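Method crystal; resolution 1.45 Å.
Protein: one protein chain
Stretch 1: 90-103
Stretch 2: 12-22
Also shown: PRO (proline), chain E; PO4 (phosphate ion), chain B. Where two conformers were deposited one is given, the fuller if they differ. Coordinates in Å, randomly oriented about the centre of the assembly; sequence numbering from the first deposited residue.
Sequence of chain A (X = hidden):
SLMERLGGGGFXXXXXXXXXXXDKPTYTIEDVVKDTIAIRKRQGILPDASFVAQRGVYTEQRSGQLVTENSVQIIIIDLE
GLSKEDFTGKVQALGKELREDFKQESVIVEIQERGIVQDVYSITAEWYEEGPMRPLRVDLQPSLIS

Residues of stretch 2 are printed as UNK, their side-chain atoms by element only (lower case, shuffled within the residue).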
# COMPACT_ATOMS: atom_id res chain seq x y z
N LYS A 90 -14.21 15.03 -6.17
CA LYS A 90 -14.83 13.73 -6.39
C LYS A 90 -14.36 12.71 -5.36
O LYS A 90 -15.15 11.89 -4.90
CB LYS A 90 -14.57 13.26 -7.82
CG LYS A 90 -15.42 14.03 -8.86
CD LYS A 90 -15.13 13.55 -10.25
CE LYS A 90 -16.20 14.01 -11.24
NZ LYS A 90 -16.58 15.43 -11.02
N VAL A 91 -13.09 12.77 -4.96
CA VAL A 91 -12.62 11.84 -3.94
C VAL A 91 -13.23 12.17 -2.58
O VAL A 91 -13.61 11.27 -1.82
CB VAL A 91 -11.08 11.81 -3.90
CG1 VAL A 91 -10.62 11.05 -2.67
CG2 VAL A 91 -10.56 11.17 -5.18
N GLN A 92 -13.34 13.46 -2.26
CA GLN A 92 -13.97 13.86 -1.01
C GLN A 92 -15.41 13.39 -0.96
O GLN A 92 -15.88 12.87 0.06
CB GLN A 92 -13.93 15.39 -0.90
CG GLN A 92 -12.58 15.95 -0.51
CD GLN A 92 -12.58 17.47 -0.57
OE1 GLN A 92 -13.29 18.07 -1.37
NE2 GLN A 92 -11.77 18.09 0.27
N ALA A 93 -16.14 13.56 -2.06
CA ALA A 93 -17.53 13.14 -2.09
C ALA A 93 -17.65 11.62 -1.96
O ALA A 93 -18.56 11.12 -1.30
CB ALA A 93 -18.19 13.61 -3.39
N LEU A 94 -16.74 10.89 -2.60
CA LEU A 94 -16.72 9.44 -2.45
C LEU A 94 -16.51 9.04 -0.99
O LEU A 94 -17.22 8.19 -0.46
CB LEU A 94 -15.64 8.86 -3.36
CG LEU A 94 -15.31 7.37 -3.19
CD1 LEU A 94 -16.50 6.46 -3.48
CD2 LEU A 94 -14.13 7.01 -4.09
N GLY A 95 -15.50 9.63 -0.34
CA GLY A 95 -15.25 9.31 1.06
C GLY A 95 -16.44 9.63 1.95
O GLY A 95 -16.76 8.86 2.86
N LYS A 96 -17.08 10.78 1.72
CA LYS A 96 -18.23 11.16 2.54
C LYS A 96 -19.38 10.18 2.35
O LYS A 96 -20.03 9.80 3.33
CB LYS A 96 -18.69 12.57 2.19
CG LYS A 96 -17.80 13.64 2.74
CD LYS A 96 -18.45 15.01 2.63
CE LYS A 96 -18.16 15.84 3.89
NZ LYS A 96 -19.34 16.60 4.41
N GLU A 97 -19.61 9.71 1.13
CA GLU A 97 -20.70 8.77 0.92
C GLU A 97 -20.36 7.39 1.48
O GLU A 97 -21.23 6.72 2.04
CB GLU A 97 -21.09 8.69 -0.55
CG GLU A 97 -22.39 7.90 -0.75
CD GLU A 97 -23.61 8.55 -0.08
OE1 GLU A 97 -23.85 9.75 -0.33
OE2 GLU A 97 -24.33 7.87 0.70
N LEU A 98 -19.10 6.95 1.35
CA LEU A 98 -18.71 5.68 1.96
C LEU A 98 -18.90 5.71 3.47
O LEU A 98 -19.33 4.72 4.06
CB LEU A 98 -17.25 5.36 1.62
CG LEU A 98 -17.01 4.93 0.17
CD1 LEU A 98 -15.52 4.95 -0.13
CD2 LEU A 98 -17.63 3.58 -0.16
N ARG A 99 -18.59 6.84 4.11
CA ARG A 99 -18.78 6.93 5.56
C ARG A 99 -20.24 6.68 5.92
O ARG A 99 -20.54 5.93 6.86
CB ARG A 99 -18.33 8.29 6.10
CG ARG A 99 -18.33 8.31 7.65
CD ARG A 99 -18.85 9.58 8.28
NE ARG A 99 -20.20 9.95 7.83
CZ ARG A 99 -21.34 9.40 8.26
NH1 ARG A 99 -21.35 8.43 9.17
NH2 ARG A 99 -22.48 9.84 7.76
N GLU A 100 -21.16 7.34 5.21
CA GLU A 100 -22.58 7.13 5.47
C GLU A 100 -22.99 5.70 5.17
O GLU A 100 -23.69 5.05 5.95
CB GLU A 100 -23.40 8.08 4.59
CG GLU A 100 -24.89 7.75 4.64
CD GLU A 100 -25.78 8.66 3.79
OE1 GLU A 100 -25.44 9.84 3.61
OE2 GLU A 100 -26.84 8.20 3.31
N ASP A 101 -22.59 5.19 4.00
CA ASP A 101 -23.11 3.91 3.54
C ASP A 101 -22.69 2.77 4.46
O ASP A 101 -23.40 1.77 4.57
CB ASP A 101 -22.62 3.62 2.12
CG ASP A 101 -23.16 4.62 1.09
OD1 ASP A 101 -23.92 5.54 1.47
OD2 ASP A 101 -22.79 4.48 -0.08
N PHE A 102 -21.52 2.89 5.08
CA PHE A 102 -21.01 1.87 5.99
C PHE A 102 -21.15 2.26 7.45
O PHE A 102 -20.62 1.57 8.32
CB PHE A 102 -19.62 1.44 5.54
CG PHE A 102 -19.65 0.75 4.20
CD1 PHE A 102 -20.16 -0.53 4.10
CD2 PHE A 102 -19.34 1.43 3.04
CE1 PHE A 102 -20.27 -1.15 2.88
CE2 PHE A 102 -19.46 0.80 1.80
CZ PHE A 102 -19.92 -0.49 1.72
N LYS A 103 -21.92 3.31 7.74
CA LYS A 103 -22.29 3.66 9.11
C LYS A 103 -21.06 3.90 9.98
O LYS A 103 -21.03 3.52 11.16
CB LYS A 103 -23.21 2.61 9.73
CG LYS A 103 -24.50 2.41 8.96
CD LYS A 103 -25.37 1.38 9.66
CE LYS A 103 -26.70 1.16 8.98
NZ LYS A 103 -27.46 0.13 9.76
N UNK A 12 -3.45 11.12 -7.17
CA UNK A 12 -3.88 9.83 -6.65
C UNK A 12 -4.48 10.04 -5.27
O UNK A 12 -4.35 11.11 -4.67
o UNK A 12 -1.74 9.26 -5.64
c UNK A 12 -2.71 8.86 -6.59
N UNK A 13 -5.15 9.01 -4.77
CA UNK A 13 -5.76 9.08 -3.46
C UNK A 13 -5.74 7.72 -2.80
O UNK A 13 -5.66 6.68 -3.45
c UNK A 13 -7.22 9.54 -3.55
N UNK A 14 -5.83 7.74 -1.47
CA UNK A 14 -6.04 6.56 -0.65
C UNK A 14 -7.20 6.85 0.30
O UNK A 14 -7.26 7.93 0.90
c UNK A 14 -3.55 5.92 -0.57
n UNK A 14 -1.99 5.87 1.38
c UNK A 14 -2.57 5.10 0.28
n UNK A 14 -0.96 4.05 2.36
c UNK A 14 -1.24 5.34 2.34
c UNK A 14 -4.80 6.23 0.20
n UNK A 14 -0.75 6.13 3.30
N UNK A 15 -8.12 5.90 0.43
CA UNK A 15 -9.25 6.02 1.33
C UNK A 15 -9.27 4.79 2.24
O UNK A 15 -9.16 3.67 1.75
c UNK A 15 -10.58 6.12 0.56
c UNK A 15 -11.76 6.28 1.51
c UNK A 15 -11.78 7.34 -1.33
c UNK A 15 -10.54 7.27 -0.46
N UNK A 16 -9.41 5.01 3.54
CA UNK A 16 -9.47 3.93 4.52
C UNK A 16 -10.88 3.84 5.08
O UNK A 16 -11.37 4.81 5.68
c UNK A 16 -5.10 5.30 4.25
c UNK A 16 -8.47 4.18 5.62
c UNK A 16 -6.44 5.32 4.66
c UNK A 16 -7.04 4.18 5.17
c UNK A 16 -6.30 3.02 5.23
c UNK A 16 -4.35 4.13 4.36
c UNK A 16 -4.95 2.99 4.84
N UNK A 17 -11.51 2.67 4.92
CA UNK A 17 -12.89 2.42 5.33
C UNK A 17 -12.92 1.16 6.19
O UNK A 17 -12.55 0.08 5.71
c UNK A 17 -13.83 2.21 4.13
c UNK A 17 -15.29 2.15 4.62
c UNK A 17 -13.68 3.28 3.07
N UNK A 18 -13.40 1.28 7.42
CA UNK A 18 -13.58 0.12 8.27
C UNK A 18 -14.86 -0.65 7.99
O UNK A 18 -15.80 -0.16 7.36
N UNK A 19 -14.88 -1.90 8.47
CA UNK A 19 -15.96 -2.84 8.19
C UNK A 19 -16.69 -3.27 9.45
O UNK A 19 -17.67 -4.03 9.35
c UNK A 19 -14.14 -4.95 5.50
c UNK A 19 -15.73 -3.09 5.12
c UNK A 19 -15.42 -4.06 7.44
c UNK A 19 -14.76 -3.72 6.09
N UNK A 20 -16.26 -2.80 10.61
CA UNK A 20 -17.04 -2.95 11.83
C UNK A 20 -17.99 -1.78 11.96
O UNK A 20 -17.70 -0.67 11.51
o UNK A 20 -15.48 -5.16 12.85
c UNK A 20 -15.68 -4.20 13.60
n UNK A 20 -15.43 -4.25 14.91
c UNK A 20 -16.14 -2.86 13.07
N UNK A 21 -19.10 -2.00 12.65
CA UNK A 21 -19.93 -0.94 13.20
C UNK A 21 -19.75 -1.04 14.71
O UNK A 21 -20.19 -2.02 15.33
c UNK A 21 -22.20 0.03 13.43
c UNK A 21 -21.52 -1.01 11.24
c UNK A 21 -21.40 -1.07 12.77
N UNK A 22 -19.01 -0.10 15.28
CA UNK A 22 -18.61 -0.24 16.67
C UNK A 22 -17.78 -1.50 16.85
O UNK A 22 -16.81 -1.73 16.12
N PRO E . -15.09 1.13 12.02
CA PRO E . -15.71 1.27 13.33
C PRO E . -16.85 2.27 13.36
O PRO E . -17.78 2.14 14.18
CB PRO E . -14.56 1.79 14.19
CG PRO E . -13.62 2.45 13.16
CD PRO E . -14.11 2.20 11.79
OXT PRO E . -16.85 3.23 12.60
P PO4 B . -25.02 7.36 8.98
O1 PO4 B . -24.05 7.53 10.13
O2 PO4 B . -26.41 7.44 9.60
O3 PO4 B . -24.81 8.48 7.99
O4 PO4 B . -24.80 6.02 8.29

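Position 12 carries one carbon and then one oxygen. Its CA-to-CB bond points away from stretch 1, and nothing there is in contact. This is Ser12.

Position 13 has a single side-chain carbon, CB, directed toward the helix. The CB of position 13 lies 3.8 Å from Val91 CG1. One carbon makes it Ala13, and Val91 packs against it.

Position 14 has three carbons, a nitrogen, and a carbon bearing two more nitrogens. That guanidinium makes it Arg14. Its CA-to-CB bond points away from stretch 1, and its NE and NH1 are hydrogen-bonded elsewhere in the structure.

Position 15 has four carbons, forked at the first, with one arm two carbons long. Its CA-to-CB bond points toward stretch 1, and the side chain meets Val91, Leu94, Gly95 and Leu98. The fork at CB identifies Ile15. Its CD1 lies 3.6 Å from Leu94 CD2 and 4.1 Å from Val91 CG1, while its CG2 is 4.3 Å from Leu98 CD1.

Position 16 has one carbon and a ring of six carbons. It is Phe16, out of reach of stretch 1.

Position 17 has one carbon carrying two more. Its CA-to-CB bond points toward stretch 1, and the side chain touches Leu98 and Phe102. This is Val17. Its CG2 is 4.1 Å from Leu98 CD1, and its CG1 is 4.4 Å from Phe102 CD2, oblique to the ring.

Position 18 has no side-chain atoms and is Gly18. An ideal CB would clash with the bound proline, 2.7 Å from its CD.

Position 19 has four carbons forked at the second, which is Leu19. Its nearest approach to stretch 1 is Leu19 CD2 to Phe102 CD1, 5.2 Å.

Position 20 has two carbons, the second carrying one oxygen and one nitrogen. This amide is Asn20. Its ND2 donates to the O of residue 22 at 3.1 Å, and its backbone O accepts from the bound proline N at 3.2 Å.

Position 21 has one carbon carrying two. Its CA-to-CB bond points toward stretch 1. It is Val21, with CG2 4.0 Å from Phe102 O and 4.3 Å from Lys103 CB, just after the helix.

Position 22 lacks a side chain, and its positive phi favours glycine: Gly22. Its N donates to the bound proline O at 2.8 Å.

The helix and strand 12-18 run nearly parallel, at 5°, with axes 9.3 Å apart. Alternate strand residues, Ala13, Ile15 and Val17, face the helix. No hydrogen bond crosses; apolar packing makes the contact, burying 431 Å² in all.

Stretch 2, residues 12-22: SARIFVGLNVG
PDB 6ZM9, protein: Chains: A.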